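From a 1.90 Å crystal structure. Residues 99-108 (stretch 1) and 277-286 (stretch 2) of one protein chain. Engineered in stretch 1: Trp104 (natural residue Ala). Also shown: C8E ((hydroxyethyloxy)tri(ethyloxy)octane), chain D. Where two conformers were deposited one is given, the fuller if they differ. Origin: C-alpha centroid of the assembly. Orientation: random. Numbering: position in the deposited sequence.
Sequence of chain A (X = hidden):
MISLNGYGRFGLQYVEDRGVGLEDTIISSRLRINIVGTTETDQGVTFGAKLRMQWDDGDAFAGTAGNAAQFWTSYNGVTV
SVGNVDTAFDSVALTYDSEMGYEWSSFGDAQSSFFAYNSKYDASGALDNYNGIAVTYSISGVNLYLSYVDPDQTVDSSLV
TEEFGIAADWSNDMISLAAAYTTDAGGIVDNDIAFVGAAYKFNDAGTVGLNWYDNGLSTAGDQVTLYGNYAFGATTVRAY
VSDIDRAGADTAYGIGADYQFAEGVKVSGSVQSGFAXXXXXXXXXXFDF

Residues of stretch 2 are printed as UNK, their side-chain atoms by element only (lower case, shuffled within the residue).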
# COMPACT_ATOMS: atom_id res chain seq x y z
N GLU A 99 -21.89 20.67 -7.58
CA GLU A 99 -21.33 20.24 -6.28
C GLU A 99 -20.78 21.39 -5.46
O GLU A 99 -20.30 22.40 -5.96
CB GLU A 99 -20.29 19.12 -6.48
CG GLU A 99 -20.98 17.81 -6.92
CD GLU A 99 -19.98 16.73 -7.32
OE1 GLU A 99 -18.77 17.06 -7.46
OE2 GLU A 99 -20.39 15.55 -7.47
N MET A 100 -20.80 21.25 -4.14
CA MET A 100 -20.34 22.24 -3.21
C MET A 100 -19.97 21.63 -1.84
O MET A 100 -20.23 20.43 -1.63
CB MET A 100 -21.48 23.27 -2.97
CG MET A 100 -22.83 22.56 -2.74
SD MET A 100 -24.08 23.74 -2.10
CE MET A 100 -24.37 24.71 -3.55
N GLY A 101 -19.38 22.44 -0.99
CA GLY A 101 -18.96 21.98 0.33
C GLY A 101 -17.58 21.27 0.20
O GLY A 101 -17.11 20.98 -0.92
N TYR A 102 -16.97 20.97 1.34
CA TYR A 102 -15.63 20.36 1.28
C TYR A 102 -15.66 18.92 0.81
O TYR A 102 -14.59 18.38 0.46
CB TYR A 102 -14.92 20.51 2.62
CG TYR A 102 -15.10 19.47 3.68
CD1 TYR A 102 -16.23 19.42 4.45
CD2 TYR A 102 -14.11 18.47 3.89
CE1 TYR A 102 -16.39 18.50 5.47
CE2 TYR A 102 -14.28 17.49 4.87
CZ TYR A 102 -15.40 17.55 5.68
OH TYR A 102 -15.61 16.66 6.64
N GLU A 103 -16.84 18.31 0.65
CA GLU A 103 -16.86 16.95 0.12
C GLU A 103 -17.42 16.92 -1.29
O GLU A 103 -17.69 15.80 -1.75
CB GLU A 103 -17.67 16.02 1.03
CG GLU A 103 -17.05 16.00 2.43
CD GLU A 103 -18.01 15.33 3.41
OE1 GLU A 103 -19.14 15.86 3.61
OE2 GLU A 103 -17.61 14.29 3.93
N TRP A 104 -17.56 18.04 -2.00
CA TRP A 104 -18.07 18.11 -3.35
C TRP A 104 -19.32 17.25 -3.52
O TRP A 104 -19.34 16.30 -4.30
CB TRP A 104 -17.05 17.66 -4.50
CG TRP A 104 -15.96 18.65 -4.13
CD1 TRP A 104 -14.79 18.39 -3.54
CD2 TRP A 104 -16.11 20.05 -4.29
NE1 TRP A 104 -14.20 19.67 -3.26
CE2 TRP A 104 -15.00 20.63 -3.69
CE3 TRP A 104 -17.08 20.88 -4.87
CZ2 TRP A 104 -14.82 22.02 -3.61
CZ3 TRP A 104 -16.88 22.28 -4.80
CH2 TRP A 104 -15.80 22.82 -4.19
N SER A 105 -20.37 17.60 -2.80
CA SER A 105 -21.63 16.85 -2.90
C SER A 105 -22.78 17.78 -3.36
O SER A 105 -22.74 19.02 -3.24
CB SER A 105 -22.00 16.25 -1.54
OG SER A 105 -22.26 17.29 -0.62
N SER A 106 -23.80 17.14 -3.95
CA SER A 106 -24.96 17.84 -4.44
C SER A 106 -26.08 16.83 -4.73
O SER A 106 -25.85 15.85 -5.46
CB SER A 106 -24.65 18.60 -5.76
OG SER A 106 -25.83 19.16 -6.33
N PHE A 107 -27.27 17.18 -4.23
CA PHE A 107 -28.48 16.40 -4.62
C PHE A 107 -28.77 16.65 -6.10
O PHE A 107 -29.48 15.85 -6.73
CB PHE A 107 -29.66 16.84 -3.75
CG PHE A 107 -29.52 16.39 -2.31
CD1 PHE A 107 -29.57 15.01 -2.04
CD2 PHE A 107 -29.39 17.28 -1.27
CE1 PHE A 107 -29.47 14.54 -0.72
CE2 PHE A 107 -29.30 16.80 0.03
CZ PHE A 107 -29.35 15.44 0.31
N GLY A 108 -28.22 17.71 -6.67
CA GLY A 108 -28.45 18.00 -8.09
C GLY A 108 -27.60 17.16 -9.03
O GLY A 108 -27.77 17.30 -10.26
N UNK A 277 -36.60 15.78 1.99
CA UNK A 277 -36.42 16.69 3.09
C UNK A 277 -35.21 16.46 3.99
O UNK A 277 -35.20 17.08 5.08
n UNK A 277 -38.68 18.18 5.58
o UNK A 277 -37.77 18.94 3.72
c UNK A 277 -37.68 16.57 4.01
c UNK A 277 -38.07 17.98 4.45
N UNK A 278 -34.22 15.65 3.65
CA UNK A 278 -33.04 15.50 4.50
C UNK A 278 -32.28 16.84 4.54
O UNK A 278 -32.18 17.55 3.53
c UNK A 278 -32.89 13.39 1.79
c UNK A 278 -32.55 13.30 3.26
o UNK A 278 -32.39 12.56 0.96
c UNK A 278 -31.99 14.60 3.80
o UNK A 278 -33.68 14.33 1.39
N UNK A 279 -31.75 17.19 5.69
CA UNK A 279 -30.93 18.40 5.82
C UNK A 279 -29.48 17.96 6.13
O UNK A 279 -29.23 17.15 7.00
c UNK A 279 -30.67 20.62 7.03
c UNK A 279 -31.44 19.30 6.95
o UNK A 279 -32.81 19.60 6.73
N UNK A 280 -28.56 18.48 5.31
CA UNK A 280 -27.16 18.13 5.49
C UNK A 280 -26.32 19.42 5.47
O UNK A 280 -26.70 20.40 4.80
c UNK A 280 -27.45 15.84 4.49
c UNK A 280 -26.62 17.14 4.45
c UNK A 280 -26.63 17.66 3.03
N UNK A 281 -25.23 19.44 6.21
CA UNK A 281 -24.34 20.59 6.17
C UNK A 281 -22.88 20.10 6.33
O UNK A 281 -22.65 19.07 6.98
c UNK A 281 -24.64 21.60 7.28
N UNK A 282 -21.94 20.94 5.88
CA UNK A 282 -20.54 20.56 6.10
C UNK A 282 -19.66 21.81 6.11
O UNK A 282 -20.06 22.87 5.58
o UNK A 282 -20.90 20.22 2.73
c UNK A 282 -20.04 20.35 3.62
o UNK A 282 -19.08 21.13 3.43
c UNK A 282 -20.12 19.61 4.94
N UNK A 283 -18.51 21.75 6.72
CA UNK A 283 -17.50 22.79 6.68
C UNK A 283 -16.15 22.08 6.88
O UNK A 283 -16.00 21.30 7.83
c UNK A 283 -16.70 25.06 7.43
c UNK A 283 -17.62 23.50 9.14
c UNK A 283 -17.71 23.93 7.70
N UNK A 284 -15.20 22.35 6.01
CA UNK A 284 -13.89 21.71 6.11
C UNK A 284 -12.86 22.33 5.17
O UNK A 284 -13.13 23.31 4.47
N UNK A 285 -11.68 21.70 5.21
CA UNK A 285 -10.53 22.09 4.37
C UNK A 285 -10.02 20.93 3.55
O UNK A 285 -10.03 19.78 3.99
c UNK A 285 -8.60 23.73 4.74
c UNK A 285 -9.29 22.44 5.20
c UNK A 285 -9.56 22.61 6.69
N UNK A 286 -9.59 21.27 2.38
CA UNK A 286 -8.92 20.32 1.50
C UNK A 286 -7.54 20.96 1.17
O UNK A 286 -7.45 22.16 0.84
n UNK A 286 -8.16 17.54 -5.15
n UNK A 286 -10.24 17.42 -4.27
c UNK A 286 -9.59 19.17 -2.14
c UNK A 286 -8.95 19.19 -0.76
c UNK A 286 -9.00 17.92 -4.18
n UNK A 286 -8.66 18.74 -3.19
c UNK A 286 -9.71 20.09 0.22
C1 C8E D . -21.99 21.92 14.24
C2 C8E D . -22.71 21.35 13.08
C3 C8E D . -22.78 22.26 11.96
C4 C8E D . -21.53 22.03 11.17
C5 C8E D . -21.93 22.52 9.83
C6 C8E D . -21.12 23.67 9.50
C7 C8E D . -21.98 24.37 8.56
C8 C8E D . -21.32 25.67 8.24
O9 C8E D . -21.43 26.23 6.93
C10 C8E D . -22.67 26.84 6.60
C11 C8E D . -22.75 26.92 5.11
O12 C8E D . -21.95 28.03 4.60
C13 C8E D . -22.63 28.79 3.57
C14 C8E D . -22.98 30.31 3.60
O15 C8E D . -23.83 30.97 2.60
C16 C8E D . -23.05 31.93 1.82
C17 C8E D . -22.95 33.33 2.44
O18 C8E D . -22.64 34.57 1.78
C19 C8E D . -21.43 34.68 0.99
C20 C8E D . -20.04 35.22 1.52
O21 C8E D . -19.42 34.33 2.49
O HOH W 1 -20.00 18.60 0.54
O HOH W 2 -12.45 17.19 -1.92

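Position 277 carries four side-chain atoms, two carbons with an oxygen and a nitrogen on the second. They stay out of reach of stretch 1. A short amide fits: Asn277.

Position 278 has three carbons in a row, the last bearing two oxygens, a carboxylate one methylene longer than the shortest acid. One of these oxygens approaches the ring of Phe107. This is Glu278, and its OE2 lies 3.9 Å from Phe107 CE1.

Position 279 opens the strand with CB carrying one oxygen and one carbon, and it points away from stretch 1. The branching gives Thr279.

At 280 there are three carbons, forked at CB, directed toward stretch 1. This is Val280; its CG2 meets Phe107 CE2 at 4.1 Å, an apolar contact.

Position 281 has a single carbon, turned away, hence Ala281. Its CB is 3.8 Å from C5 of the detergent C8E.

Position 282 points back toward stretch 1 with two carbons, the second holding two oxygens: Asp282, chi1 in the p well. OD1 accepts a hydrogen bond from Tyr102 N at 3.0 Å and lies near the plane of the Tyr102 ring, at its edge. OD2 accepts a hydrogen bond from a water, 2.9 Å from the water oxygen; that water also donates to Met100 O and accepts from Glu103 N and Ser105 OG.

Position 283, again forked into two carbons at CB, points away; it is Val283, with CG1 3.5 Å from C8E C6.

Position 284 has no side-chain atoms, so it is Gly284. Its CA sits over one face of Tyr102, 3.8 Å from the ring centroid, a CH-pi contact. A CB here would fall 2.5 Å from Tyr102 CG, a clash.

Position 285 is a third fork of two carbons on CB, facing away: Val285.

Position 286 runs out through three carbons and a nitrogen to a carbon bearing two more nitrogens, a guanidinium. In Arg286, NH1 donates to a second water at 3.2 Å from its oxygen, and that water donates weakly to Tyr102 O.

The strand's alternation sets the rule: 278, 280, 282 and 286 turn toward stretch 1, while the side chains between them turn away. Two absences make the center fit. Gly284 leaves room for the Tyr102 ring, and Gly101 for the carboxylate, since a CB on Gly101 would lie 2.2 Å from Asp282 OD2. Asp282 thereby reaches the start of the type I turn from Gly101 to the engineered Trp104, while Phe107 rests on Glu278 and Val280 farther along.

Stretch 2 277-286: NETVADVGVR
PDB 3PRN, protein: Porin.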